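Local coordinates for extracellular solute-binding protein family 1 (Kribbella flavida, PDB 5IXP), which probably captures a solute outside the cell and hands it to the membrane part of an ABC transporter for import, at residues A36-D39 with E40-N44; M235-G239 with W240-V244. All coordinates share one frame; numbering follows the deposited sequence.

Contact 1: residues A36-D39 with E40-N44; sequences ATVD and EHIKN
Thr37 lays its hydroxyl over the first turn of helix 38-51, against the backbone and side chain of Glu40, and so serves as the N-cap of that helix. OG1 sits between the backbone N and the carbonyl carbon (chi1 66°), which turns it into the helix to accept from Glu40 N at 3.0 Å, with an N-H...O angle of 151°. The same hydroxyl lies 3.3 Å from OE1 of Glu40, whose chain, extended beyond CG, returns past Thr37 and brings OE1 near CB of Ala36 as well. Behind the cap the ordinary helical ladder begins: His41 N hydrogen-bonds to Thr37 O, Ile42 N to Val38 O and Lys43 N to Asp39 O. On the inward side the ring of His41, its CG anti to the backbone N, meets that of Phe9, the planes at about 60°, and NE2 is hydrogen-bonded to Ala60 O at strand 58-62, tying this helix to the sheet of the periplasmic-binding-protein fold. Val38 and Ile42, one turn apart, both rest on Trp65. Across that turn their side chains meet loosely, CG1 of Val38 lying 4.3 Å from CD1 of Ile42.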
loop_
_atom_site.group_PDB
_atom_site.type_symbol
_atom_site.label_atom_id
_atom_site.label_comp_id
_atom_site.label_asym_id
_atom_site.label_seq_id
_atom_site.Cartn_x
_atom_site.Cartn_y
_atom_site.Cartn_z
ATOM N N ALA A 36 16.084 -8.379 11.579
ATOM C CA ALA A 36 16.833 -7.153 11.310
ATOM C C ALA A 36 16.266 -6.385 10.125
ATOM O O ALA A 36 16.354 -5.151 10.088
ATOM C CB ALA A 36 18.305 -7.474 11.052
ATOM N N THR A 37 15.716 -7.087 9.138
ATOM C CA THR A 37 15.183 -6.451 7.943
ATOM C C THR A 37 13.849 -7.088 7.594
ATOM O O THR A 37 13.527 -8.197 8.028
ATOM C CB THR A 37 16.120 -6.599 6.735
ATOM O OG1 THR A 37 16.194 -7.984 6.375
ATOM C CG2 THR A 37 17.527 -6.069 7.047
ATOM N N VAL A 38 13.091 -6.387 6.761
ATOM C CA VAL A 38 11.833 -6.945 6.285
ATOM C C VAL A 38 12.084 -8.186 5.435
ATOM O O VAL A 38 11.351 -9.176 5.529
ATOM C CB VAL A 38 11.039 -5.875 5.521
ATOM C CG1 VAL A 38 9.757 -6.456 5.054
ATOM C CG2 VAL A 38 10.770 -4.683 6.424
ATOM N N ASP A 39 13.131 -8.163 4.601
ATOM C CA ASP A 39 13.433 -9.338 3.786
ATOM C C ASP A 39 13.735 -10.549 4.660
ATOM O O ASP A 39 13.372 -11.680 4.314
ATOM C CB ASP A 39 14.605 -9.062 2.843
ATOM C CG ASP A 39 14.242 -8.110 1.710
ATOM O OD1 ASP A 39 13.047 -8.018 1.340
ATOM O OD2 ASP A 39 15.162 -7.459 1.178
ATOM N N GLU A 40 14.396 -10.343 5.804
ATOM C CA GLU A 40 14.671 -11.506 6.634
ATOM C C GLU A 40 13.445 -11.967 7.394
ATOM O O GLU A 40 13.306 -13.166 7.653
ATOM C CB GLU A 40 15.823 -11.232 7.581
ATOM C CG GLU A 40 17.099 -11.789 6.979
ATOM C CD GLU A 40 18.284 -11.064 7.450
ATOM O OE1 GLU A 40 18.073 -10.022 8.099
ATOM O OE2 GLU A 40 19.409 -11.530 7.177
ATOM N N HIS A 41 12.550 -11.045 7.748
ATOM C CA HIS A 41 11.267 -11.455 8.309
ATOM C C HIS A 41 10.524 -12.374 7.342
ATOM O O HIS A 41 10.012 -13.431 7.733
ATOM C CB HIS A 41 10.434 -10.217 8.639
ATOM C CG HIS A 41 9.063 -10.536 9.144
ATOM N ND1 HIS A 41 8.780 -10.689 10.487
ATOM C CD2 HIS A 41 7.897 -10.743 8.485
ATOM C CE1 HIS A 41 7.495 -10.967 10.632
ATOM N NE2 HIS A 41 6.936 -11.007 9.431
ATOM N N ILE A 42 10.479 -11.988 6.063
ATOM C CA ILE A 42 9.853 -12.815 5.029
ATOM C C ILE A 42 10.553 -14.163 4.911
ATOM O O ILE A 42 9.905 -15.215 4.841
ATOM C CB ILE A 42 9.882 -12.087 3.674
ATOM C CG1 ILE A 42 8.963 -10.885 3.671
ATOM C CG2 ILE A 42 9.543 -13.050 2.544
ATOM C CD1 ILE A 42 9.294 -9.946 2.554
ATOM N N LYS A 43 11.886 -14.147 4.840
ATOM C CA LYS A 43 12.632 -15.394 4.707
ATOM C C LYS A 43 12.393 -16.315 5.897
ATOM O O LYS A 43 12.249 -17.530 5.727
ATOM C CB LYS A 43 14.123 -15.104 4.552
ATOM C CG LYS A 43 14.524 -14.633 3.170
ATOM C CD LYS A 43 16.031 -14.695 3.017
ATOM C CE LYS A 43 16.600 -13.346 2.643
ATOM N NZ LYS A 43 16.108 -12.882 1.312
ATOM N N ASN A 44 12.354 -15.756 7.111
ATOM C CA ASN A 44 12.039 -16.571 8.282
ATOM C C ASN A 44 10.666 -17.192 8.133
ATOM O O ASN A 44 10.469 -18.377 8.418
ATOM C CB ASN A 44 12.065 -15.728 9.556
ATOM C CG ASN A 44 13.440 -15.225 9.894
ATOM O OD1 ASN A 44 14.442 -15.770 9.437
ATOM N ND2 ASN A 44 13.498 -14.191 10.730
#

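Contact 2: residues M235-G239 with W240-V244; sequences MACPG and WLLGV
The end of strand 232-238 bends here into helix 241-249, the Pro238 ring turned toward the residues that follow. It lies against one face of the Trp240 indole: CB stands 3.8 Å from the centroid of the five-membered ring, a CH-pi contact, while CG comes within 3.5 Å of Trp240 CE2. The indole is swung there by a CG lying between the backbone N and the carbonyl carbon (chi1 56°); its NE1 is hydrogen-bonded to Trp270 O. Pro238 CG also touches CB of Leu241, so a glycine here would probably leave the indole face and Leu241 CB without their shared packing partner. Farther back, CE of selenomethionine Met235 meets Leu241 CD2 at 3.6 Å, the side chains crossing at about a right angle. SG of Cys237, which forms a disulfide with Cys119 of strand 108-121, packs on CD2 of Leu242. A water bridges Gly239 O to Gly243 N. Leu241 N donates a hydrogen bond to Pro238 O at 2.9 Å and Leu242 N one to Gly239 O at 3.3 Å, each donor well above the carbonyl plane. These bonds are those of overlapping beta turns, the first of type I, carrying a sheet strand into a helix of the periplasmic-binding-protein fold.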
loop_
_atom_site.group_PDB
_atom_site.type_symbol
_atom_site.label_atom_id
_atom_site.label_comp_id
_atom_site.label_asym_id
_atom_site.label_seq_id
_atom_site.Cartn_x
_atom_site.Cartn_y
_atom_site.Cartn_z
HETATM N N MSE A 235 2.627 13.162 -7.014
HETATM C CA MSE A 235 2.805 11.740 -6.695
HETATM C C MSE A 235 1.499 11.117 -6.220
HETATM O O MSE A 235 0.722 11.772 -5.518
HETATM C CB MSE A 235 3.857 11.524 -5.596
HETATM C CG MSE A 235 5.309 11.657 -6.007
HETATM SE SE MSE A 235 6.378 10.832 -4.591
HETATM C CE MSE A 235 5.951 8.939 -5.002
ATOM N N ALA A 236 1.264 9.854 -6.591
ATOM C CA ALA A 236 0.254 9.061 -5.910
ATOM C C ALA A 236 0.767 8.770 -4.509
ATOM O O ALA A 236 1.893 8.292 -4.336
ATOM C CB ALA A 236 -0.034 7.767 -6.671
ATOM N N CYS A 237 -0.049 9.068 -3.507
ATOM C CA CYS A 237 0.461 9.396 -2.181
ATOM C C CYS A 237 -0.330 8.714 -1.070
ATOM O O CYS A 237 -1.338 9.251 -0.606
ATOM C CB CYS A 237 0.410 10.914 -2.006
ATOM S SG CYS A 237 1.260 11.651 -0.651
ATOM N N PRO A 238 0.111 7.540 -0.597
ATOM C CA PRO A 238 -0.465 7.012 0.647
ATOM C C PRO A 238 -0.125 7.930 1.808
ATOM O O PRO A 238 0.891 8.626 1.796
ATOM C CB PRO A 238 0.202 5.639 0.805
ATOM C CG PRO A 238 1.528 5.799 0.096
ATOM C CD PRO A 238 1.223 6.699 -1.087
ATOM N N GLY A 239 -0.992 7.916 2.823
ATOM C CA GLY A 239 -0.764 8.747 3.996
ATOM C C GLY A 239 0.644 8.636 4.552
ATOM O O GLY A 239 1.261 9.642 4.908
ATOM N N TRP A 240 1.184 7.412 4.621
ATOM C CA TRP A 240 2.493 7.223 5.241
ATOM C C TRP A 240 3.634 7.805 4.411
ATOM O O TRP A 240 4.747 7.945 4.931
ATOM C CB TRP A 240 2.761 5.731 5.512
ATOM C CG TRP A 240 2.671 4.817 4.295
ATOM C CD1 TRP A 240 1.603 4.044 3.927
ATOM C CD2 TRP A 240 3.691 4.575 3.322
ATOM N NE1 TRP A 240 1.893 3.339 2.779
ATOM C CE2 TRP A 240 3.169 3.647 2.388
ATOM C CE3 TRP A 240 4.994 5.050 3.143
ATOM C CZ2 TRP A 240 3.905 3.196 1.287
ATOM C CZ3 TRP A 240 5.722 4.598 2.046
ATOM C CH2 TRP A 240 5.174 3.679 1.137
ATOM N N LEU A 241 3.397 8.139 3.144
ATOM C CA LEU A 241 4.464 8.700 2.323
ATOM C C LEU A 241 4.711 10.180 2.605
ATOM O O LEU A 241 5.790 10.686 2.272
ATOM C CB LEU A 241 4.146 8.489 0.838
ATOM C CG LEU A 241 5.265 8.771 -0.169
ATOM C CD1 LEU A 241 6.410 7.782 0.008
ATOM C CD2 LEU A 241 4.728 8.733 -1.592
ATOM N N LEU A 242 3.749 10.878 3.220
ATOM C CA LEU A 242 3.927 12.303 3.506
ATOM C C LEU A 242 5.226 12.561 4.263
ATOM O O LEU A 242 5.975 13.493 3.941
ATOM C CB LEU A 242 2.734 12.842 4.303
ATOM C CG LEU A 242 1.392 12.794 3.580
ATOM C CD1 LEU A 242 0.258 13.219 4.510
ATOM C CD2 LEU A 242 1.452 13.690 2.380
ATOM N N GLY A 243 5.511 11.737 5.276
ATOM C CA GLY A 243 6.730 11.921 6.043
ATOM C C GLY A 243 7.986 11.651 5.242
ATOM O O GLY A 243 9.023 12.272 5.484
ATOM N N VAL A 244 7.921 10.708 4.302
ATOM C CA VAL A 244 9.058 10.452 3.424
ATOM C C VAL A 244 9.336 11.672 2.553
ATOM O O VAL A 244 10.489 12.100 2.402
ATOM C CB VAL A 244 8.796 9.199 2.571
ATOM C CG1 VAL A 244 9.885 9.016 1.532
ATOM C CG2 VAL A 244 8.681 7.969 3.461
HETATM O O HOH W 1 3.270 10.320 6.698
#

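Contact 1 lies at the surface and contact 2 is buried, their centres about 24 Å apart and their nearest atoms about 11 Å apart, without touching. Both sit where a helix begins, yet the two starts are built differently. At residues 36-44 polar groups do most of the work, with a threonine hydroxyl capping the helix and charged side chains along its outer side. At residues 235-244 apolar packing dominates: proline, selenomethionine, leucines and a disulfide sulfur close round the turn, and a water links two backbone groups. Contact 2 includes the end of a strand of the mixed sheet, paired with strand 108-121, whereas contact 1 reaches that sheet through the His41 hydrogen bond to strand 58-62.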